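Local coordinates for uncharacterized protein (Escherichia coli O157:H7, PDB 4R29) that probably methylates a zinc-finger cysteine of the host proteins TAB2 and TAB3, using S-adenosylmethionine, and thereby blocks NF-kappaB activation, at residues 193-198 with 210-215; 162-167 with 200-205. The protein carries 1 engineered substitution. All coordinates share one frame; numbering follows the deposited sequence.

Interaction 1: residues 193-198 with 210-215. With SAM (S-adenosylmethionine), chain E.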
loop_
_atom_site.group_PDB
_atom_site.type_symbol
_atom_site.label_atom_id
_atom_site.label_comp_id
_atom_site.label_asym_id
_atom_site.label_seq_id
_atom_site.Cartn_x
_atom_site.Cartn_y
_atom_site.Cartn_z
ATOM N N ILE A 193 11.042 9.958 14.172
ATOM C CA ILE A 193 10.590 8.988 15.166
ATOM C C ILE A 193 10.441 7.553 14.605
ATOM O O ILE A 193 10.795 6.569 15.273
ATOM C CB ILE A 193 9.232 9.407 15.793
ATOM C CG1 ILE A 193 9.284 10.840 16.345
ATOM C CG2 ILE A 193 8.810 8.412 16.839
ATOM C CD1 ILE A 193 9.956 10.980 17.668
ATOM N N ILE A 194 9.921 7.419 13.388
ATOM C CA ILE A 194 9.599 6.071 12.898
ATOM C C ILE A 194 10.293 5.630 11.606
ATOM O O ILE A 194 10.125 4.487 11.179
ATOM C CB ILE A 194 8.081 5.888 12.737
ATOM C CG1 ILE A 194 7.480 7.063 11.960
ATOM C CG2 ILE A 194 7.410 5.741 14.097
ATOM C CD1 ILE A 194 7.547 6.910 10.474
ATOM N N ALA A 195 11.075 6.513 10.991
ATOM C CA ALA A 195 11.555 6.257 9.633
ATOM C C ALA A 195 12.521 5.070 9.566
ATOM O O ALA A 195 12.418 4.252 8.669
ATOM C CB ALA A 195 12.182 7.516 9.006
ATOM N N ARG A 196 13.452 4.978 10.510
ATOM C CA ARG A 196 14.412 3.873 10.528
ATOM C C ARG A 196 13.695 2.548 10.726
ATOM O O ARG A 196 13.987 1.554 10.053
ATOM C CB ARG A 196 15.477 4.058 11.618
ATOM C CG ARG A 196 16.416 2.854 11.746
ATOM C CD ARG A 196 17.636 3.128 12.636
ATOM N NE ARG A 196 18.456 4.236 12.158
ATOM C CZ ARG A 196 19.437 4.137 11.261
ATOM N NH1 ARG A 196 19.733 2.969 10.699
ATOM N NH2 ARG A 196 20.121 5.218 10.910
ATOM N N GLU A 197 12.741 2.542 11.647
ATOM C CA GLU A 197 11.923 1.362 11.869
ATOM C C GLU A 197 11.136 0.948 10.602
ATOM O O GLU A 197 11.070 -0.233 10.270
ATOM C CB GLU A 197 11.008 1.576 13.081
ATOM C CG GLU A 197 11.769 1.778 14.390
ATOM C CD GLU A 197 12.301 3.214 14.609
ATOM O OE1 GLU A 197 12.182 4.099 13.725
ATOM O OE2 GLU A 197 12.838 3.460 15.710
ATOM N N MET A 198 10.568 1.913 9.884
ATOM C CA MET A 198 9.940 1.616 8.590
ATOM C C MET A 198 10.925 1.055 7.574
ATOM O O MET A 198 10.619 0.090 6.889
ATOM C CB MET A 198 9.339 2.864 7.969
ATOM C CG MET A 198 8.459 3.649 8.874
ATOM S SD MET A 198 6.798 3.637 8.233
ATOM C CE MET A 198 6.551 1.871 8.435
ATOM N N ASP A 210 20.352 4.703 6.532
ATOM C CA ASP A 210 21.226 5.713 7.132
ATOM C C ASP A 210 21.143 6.988 6.329
ATOM O O ASP A 210 20.958 8.074 6.867
ATOM C CB ASP A 210 22.681 5.269 7.145
ATOM C CG ASP A 210 22.947 4.177 8.140
ATOM O OD1 ASP A 210 22.163 4.026 9.095
ATOM O OD2 ASP A 210 23.955 3.468 7.964
ATOM N N SER A 211 21.287 6.852 5.028
ATOM C CA SER A 211 21.254 8.011 4.168
ATOM C C SER A 211 19.919 8.774 4.299
ATOM O O SER A 211 19.891 9.999 4.208
ATOM C CB SER A 211 21.552 7.587 2.732
ATOM O OG SER A 211 21.288 8.642 1.834
ATOM N N TYR A 212 18.818 8.058 4.535
ATOM C CA TYR A 212 17.527 8.734 4.695
ATOM C C TYR A 212 17.428 9.457 6.049
ATOM O O TYR A 212 16.895 10.554 6.127
ATOM C CB TYR A 212 16.356 7.764 4.499
ATOM C CG TYR A 212 14.986 8.405 4.583
ATOM C CD1 TYR A 212 14.370 8.947 3.462
ATOM C CD2 TYR A 212 14.307 8.465 5.785
ATOM C CE1 TYR A 212 13.100 9.526 3.542
ATOM C CE2 TYR A 212 13.047 9.031 5.875
ATOM C CZ TYR A 212 12.451 9.552 4.756
ATOM O OH TYR A 212 11.205 10.115 4.874
ATOM N N MET A 213 17.956 8.841 7.102
ATOM C CA MET A 213 17.974 9.467 8.414
ATOM C C MET A 213 18.823 10.731 8.380
ATOM O O MET A 213 18.477 11.713 9.014
ATOM C CB MET A 213 18.489 8.504 9.489
ATOM C CG MET A 213 17.622 7.259 9.682
ATOM S SD MET A 213 15.852 7.633 9.664
ATOM C CE MET A 213 15.638 8.438 11.262
ATOM N N LYS A 214 19.919 10.716 7.624
ATOM C CA LYS A 214 20.734 11.926 7.471
ATOM C C LYS A 214 19.995 13.045 6.730
ATOM O O LYS A 214 20.099 14.216 7.110
ATOM C CB LYS A 214 22.087 11.640 6.813
ATOM C CG LYS A 214 22.799 12.910 6.344
ATOM C CD LYS A 214 24.220 13.063 6.925
ATOM C CE LYS A 214 24.248 13.528 8.406
ATOM N NZ LYS A 214 23.976 14.990 8.626
ATOM N N TYR A 215 19.247 12.686 5.687
ATOM C CA TYR A 215 18.364 13.635 5.015
ATOM C C TYR A 215 17.297 14.237 5.966
ATOM O O TYR A 215 17.074 15.455 5.974
ATOM C CB TYR A 215 17.704 12.967 3.810
ATOM C CG TYR A 215 16.468 13.678 3.300
ATOM C CD1 TYR A 215 16.553 14.719 2.365
ATOM C CD2 TYR A 215 15.214 13.304 3.749
ATOM C CE1 TYR A 215 15.400 15.368 1.911
ATOM C CE2 TYR A 215 14.066 13.938 3.311
ATOM C CZ TYR A 215 14.155 14.960 2.403
ATOM O OH TYR A 215 12.972 15.548 2.003
HETATM N N SAM E . 6.211 1.889 -1.426
HETATM C CA SAM E . 7.245 1.721 -0.406
HETATM C C SAM E . 7.540 0.249 -0.140
HETATM O O SAM E . 8.616 -0.073 0.375
HETATM O OXT SAM E . 6.698 -0.626 -0.409
HETATM C CB SAM E . 6.864 2.370 0.921
HETATM C CG SAM E . 6.903 3.890 0.915
HETATM S SD SAM E . 6.972 4.628 2.580
HETATM C CE SAM E . 7.045 6.352 2.029
HETATM C "C5'" SAM E . 8.733 4.405 2.935
HETATM C "C4'" SAM E . 9.061 4.905 4.339
HETATM O "O4'" SAM E . 10.250 4.296 4.809
HETATM C "C3'" SAM E . 9.281 6.415 4.377
HETATM O "O3'" SAM E . 8.090 7.106 4.703
HETATM C "C2'" SAM E . 10.345 6.587 5.440
HETATM O "O2'" SAM E . 9.671 6.823 6.642
HETATM C "C1'" SAM E . 11.028 5.226 5.545
HETATM N N9 SAM E . 12.368 5.179 4.927
HETATM C C8 SAM E . 13.519 4.760 5.539
HETATM N N7 SAM E . 14.536 4.816 4.660
HETATM C C5 SAM E . 14.046 5.261 3.482
HETATM C C6 SAM E . 14.652 5.499 2.257
HETATM N N6 SAM E . 15.955 5.284 2.103
HETATM N N1 SAM E . 13.891 5.962 1.210
HETATM C C2 SAM E . 12.534 6.174 1.377
HETATM N N3 SAM E . 11.933 5.933 2.597
HETATM C C4 SAM E . 12.679 5.481 3.635
#
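Arg196 and Asp210 form a salt bridge on the outer side of this contact. Two guanidinium nitrogens hold one oxygen: Arg196 NH2 lies 3.0 Å from Asp210 OD1, and Arg196 NH1 lies 3.1 Å from Asp210 OD1. OD1 sits at the guanidinium edge, in its plane. NH2 takes the anti lone pair, while NH1 meets OD1 nearly along the C-O bond. The carboxylate is turned, its plane 50° from that of the guanidinium, which goes with a grip on one oxygen rather than two.

The two segments belong to helices 186-201 and 206-219, which form a helical hairpin. The segment axes are 9.8 Å apart and run antiparallel, at 168°.

Met213 and Ala195 make the van der Waals contacts beside the salt bridge. Met213 is bent at chi2 and chi3, and its SD comes 3.7 Å from Ala195 CB. Met213 CG approaches the guanidinium obliquely, 3.5 Å from Arg196 NH2. Ala195 CB also meets the edge of the Tyr212 ring, 3.6 Å from CE2.

The ligand contacts lie on the inner side. With CG anti to the backbone N (chi1 -177°), the Tyr212 ring is directed to the ligand, and one face lies over the adenine of SAM, with SAM C4 3.7 Å above the ring centre. Tyr212 OH is hydrogen-bonded to Glu191, which also bonds SAM. Met198 CB touches the ribose, 3.6 Å from SAM O4'.

Interaction 2: residues 162-167 with 200-205. With SAM (S-adenosylmethionine), chain E.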
loop_
_atom_site.group_PDB
_atom_site.type_symbol
_atom_site.label_atom_id
_atom_site.label_comp_id
_atom_site.label_asym_id
_atom_site.label_seq_id
_atom_site.Cartn_x
_atom_site.Cartn_y
_atom_site.Cartn_z
ATOM N N ASN A 162 1.567 -5.844 10.156
ATOM C CA ASN A 162 1.039 -5.339 11.416
ATOM C C ASN A 162 1.946 -4.263 12.007
ATOM O O ASN A 162 1.481 -3.212 12.441
ATOM C CB ASN A 162 0.841 -6.486 12.414
ATOM C CG ASN A 162 -0.426 -7.278 12.147
ATOM O OD1 ASN A 162 -1.398 -6.757 11.591
ATOM N ND2 ASN A 162 -0.418 -8.543 12.537
ATOM N N ARG A 163 3.246 -4.531 12.010
ATOM C CA ARG A 163 4.220 -3.585 12.516
ATOM C C ARG A 163 4.168 -2.259 11.738
ATOM O O ARG A 163 4.324 -1.183 12.306
ATOM C CB ARG A 163 5.613 -4.192 12.464
ATOM C CG ARG A 163 6.715 -3.301 13.031
ATOM C CD ARG A 163 6.567 -3.227 14.530
ATOM N NE ARG A 163 7.655 -2.500 15.178
ATOM C CZ ARG A 163 7.501 -1.793 16.296
ATOM N NH1 ARG A 163 6.306 -1.706 16.877
ATOM N NH2 ARG A 163 8.535 -1.164 16.830
ATOM N N PHE A 164 3.927 -2.332 10.443
ATOM C CA PHE A 164 3.772 -1.112 9.679
ATOM C C PHE A 164 2.589 -0.289 10.176
ATOM O O PHE A 164 2.688 0.922 10.325
ATOM C CB PHE A 164 3.603 -1.408 8.191
ATOM C CG PHE A 164 3.118 -0.233 7.402
ATOM C CD1 PHE A 164 3.994 0.770 7.026
ATOM C CD2 PHE A 164 1.775 -0.111 7.064
ATOM C CE1 PHE A 164 3.553 1.872 6.300
ATOM C CE2 PHE A 164 1.322 0.984 6.335
ATOM C CZ PHE A 164 2.213 1.981 5.955
ATOM N N ILE A 165 1.464 -0.950 10.415
ATOM C CA ILE A 165 0.257 -0.261 10.846
ATOM C C ILE A 165 0.457 0.450 12.198
ATOM O O ILE A 165 -0.021 1.576 12.405
ATOM C CB ILE A 165 -0.936 -1.230 10.874
ATOM C CG1 ILE A 165 -1.243 -1.712 9.451
ATOM C CG2 ILE A 165 -2.169 -0.567 11.491
ATOM C CD1 ILE A 165 -2.288 -2.826 9.401
ATOM N N GLU A 166 1.183 -0.205 13.099
ATOM C CA GLU A 166 1.579 0.418 14.363
ATOM C C GLU A 166 2.446 1.644 14.140
ATOM O O GLU A 166 2.200 2.690 14.742
ATOM C CB GLU A 166 2.361 -0.558 15.232
ATOM C CG GLU A 166 1.555 -1.724 15.712
ATOM C CD GLU A 166 2.432 -2.768 16.370
ATOM O OE1 GLU A 166 1.976 -3.925 16.509
ATOM O OE2 GLU A 166 3.582 -2.432 16.737
ATOM N N LEU A 167 3.478 1.512 13.304
ATOM C CA LEU A 167 4.343 2.648 13.047
ATOM C C LEU A 167 3.543 3.730 12.335
ATOM O O LEU A 167 3.640 4.899 12.662
ATOM C CB LEU A 167 5.585 2.237 12.246
ATOM C CG LEU A 167 6.501 1.214 12.932
ATOM C CD1 LEU A 167 7.659 0.781 12.051
ATOM C CD2 LEU A 167 7.023 1.778 14.253
ATOM N N GLU A 200 13.559 -0.599 7.937
ATOM C CA GLU A 200 13.851 -1.975 8.307
ATOM C C GLU A 200 12.747 -2.940 7.884
ATOM O O GLU A 200 13.019 -3.959 7.257
ATOM C CB GLU A 200 14.151 -2.055 9.806
ATOM C CG GLU A 200 15.422 -1.280 10.157
ATOM C CD GLU A 200 15.696 -1.173 11.650
ATOM O OE1 GLU A 200 14.830 -1.532 12.463
ATOM O OE2 GLU A 200 16.793 -0.713 12.012
ATOM N N ILE A 201 11.497 -2.616 8.199
ATOM C CA ILE A 201 10.421 -3.543 7.861
ATOM C C ILE A 201 10.162 -3.578 6.350
ATOM O O ILE A 201 9.672 -4.567 5.837
ATOM C CB ILE A 201 9.122 -3.314 8.694
ATOM C CG1 ILE A 201 8.551 -1.910 8.480
ATOM C CG2 ILE A 201 9.383 -3.575 10.194
ATOM C CD1 ILE A 201 7.130 -1.729 9.075
ATOM N N PHE A 202 10.534 -2.512 5.640
ATOM C CA PHE A 202 10.439 -2.526 4.189
ATOM C C PHE A 202 11.649 -3.192 3.532
ATOM O O PHE A 202 11.728 -3.236 2.314
ATOM C CB PHE A 202 10.262 -1.108 3.622
ATOM C CG PHE A 202 8.887 -0.516 3.847
ATOM C CD1 PHE A 202 7.743 -1.204 3.468
ATOM C CD2 PHE A 202 8.747 0.739 4.435
ATOM C CE1 PHE A 202 6.486 -0.649 3.661
ATOM C CE2 PHE A 202 7.492 1.296 4.632
ATOM C CZ PHE A 202 6.362 0.597 4.248
ATOM N N SER A 203 12.582 -3.702 4.334
ATOM C CA SER A 203 13.749 -4.422 3.800
ATOM C C SER A 203 14.728 -3.551 3.015
ATOM O O SER A 203 15.461 -4.056 2.198
ATOM C CB SER A 203 13.319 -5.575 2.886
ATOM O OG SER A 203 12.536 -6.516 3.581
ATOM N N TYR A 204 14.742 -2.248 3.243
ATOM C CA TYR A 204 15.688 -1.415 2.529
ATOM C C TYR A 204 17.082 -1.740 3.037
ATOM O O TYR A 204 17.249 -2.232 4.156
ATOM C CB TYR A 204 15.405 0.064 2.752
ATOM C CG TYR A 204 14.074 0.532 2.241
ATOM C CD1 TYR A 204 13.339 -0.230 1.343
ATOM C CD2 TYR A 204 13.545 1.749 2.663
ATOM C CE1 TYR A 204 12.110 0.210 0.880
ATOM C CE2 TYR A 204 12.327 2.194 2.199
ATOM C CZ TYR A 204 11.616 1.416 1.308
ATOM O OH TYR A 204 10.412 1.867 0.854
ATOM N N MET A 205 18.081 -1.463 2.216
ATOM C CA MET A 205 19.452 -1.672 2.642
ATOM C C MET A 205 19.876 -0.702 3.743
ATOM O O MET A 205 19.518 0.477 3.728
ATOM C CB MET A 205 20.387 -1.642 1.450
ATOM C CG MET A 205 20.263 -2.935 0.641
ATOM S SD MET A 205 21.168 -2.780 -0.876
ATOM C CE MET A 205 20.549 -1.176 -1.405
HETATM N N SAM E . 6.211 1.889 -1.426
HETATM C CA SAM E . 7.245 1.721 -0.406
HETATM C C SAM E . 7.540 0.249 -0.140
HETATM O O SAM E . 8.616 -0.073 0.375
HETATM O OXT SAM E . 6.698 -0.626 -0.409
HETATM C CB SAM E . 6.864 2.370 0.921
HETATM C CG SAM E . 6.903 3.890 0.915
HETATM S SD SAM E . 6.972 4.628 2.580
HETATM C CE SAM E . 7.045 6.352 2.029
HETATM C "C5'" SAM E . 8.733 4.405 2.935
HETATM C "C4'" SAM E . 9.061 4.905 4.339
HETATM O "O4'" SAM E . 10.250 4.296 4.809
HETATM C "C3'" SAM E . 9.281 6.415 4.377
HETATM O "O3'" SAM E . 8.090 7.106 4.703
HETATM C "C2'" SAM E . 10.345 6.587 5.440
HETATM O "O2'" SAM E . 9.671 6.823 6.642
HETATM C "C1'" SAM E . 11.028 5.226 5.545
HETATM N N9 SAM E . 12.368 5.179 4.927
HETATM C C8 SAM E . 13.519 4.760 5.539
HETATM N N7 SAM E . 14.536 4.816 4.660
HETATM C C5 SAM E . 14.046 5.261 3.482
HETATM C C6 SAM E . 14.652 5.499 2.257
HETATM N N6 SAM E . 15.955 5.284 2.103
HETATM N N1 SAM E . 13.891 5.962 1.210
HETATM C C2 SAM E . 12.534 6.174 1.377
HETATM N N3 SAM E . 11.933 5.933 2.597
HETATM C C4 SAM E . 12.679 5.481 3.635
#
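Tyr204 OH donates a hydrogen bond to a carboxylate oxygen of the bound SAM, with 2.7 Å between Tyr204 OH and SAM O. The same hydroxyl is also hydrogen-bonded to Arg89. SAM O lies at the edge of the Tyr204 ring, near its plane. Phe202 CB lies over one face of that ring, toward its rim.

Phe202 meets the ligand with a ring face. SAM CB lies 3.8 Å above the ring plane, offset toward the rim, and Phe202 CD1 is 3.4 Å from SAM O. The far end of the ring reaches helix 155-181: Phe202 CZ is 3.7 Å from Phe164 CD1. The two phenyl planes meet obliquely, at 55°. Phe164 also packs on Gln111, a SAM-binding residue.

Ile201 carries most of the apolar contact between the segments. Its CG1 stands between the backbone N and the carbonyl carbon (chi1 60°), and an extended chi2 (169°) carries CD1 on to the helix backbone, 3.5 Å from Phe164 CA. Leu167 CD1 meets Ile201 CD1 tip to tip at 3.9 Å. Arg163 crosses Ile201 at about a right angle, with CG against CG2. Its guanidinium is held by Glu166 in a salt bridge within the helix, with Leu167 CD2 over one face.

Helix 186-201 ends here in a Schellman motif, with positive phi at Ser203. This turn places Phe202 and Tyr204 in the SAM pocket of the Rossmann-like methyltransferase fold.

Interactions 1 and 2 share helix 186-201 and lie with their centres about 12 Å apart. Residues 193-198 pack against residues 162-167 of helix 155-181: Glu197 CB is 3.6 Å from Leu167 CD1, and Ile194 CG2 is 4.0 Å from Leu167 CD2. Helix 186-201 therefore lies between helices 155-181 and 206-219. Both contacts line the SAM pocket. Tyr212 lays a ring face on one side of the adenine; Tyr204 turns its ring edge to the other, with Tyr204 CE2 3.6 Å from SAM C4. Tyr204 bonds the methionine carboxylate, and the Phe202 ring packs on the methionine part, while Met198 and Ala195 meet the ribose. Arg107, Ser98, Gln111 and Glu191 add hydrogen bonds to the ligand.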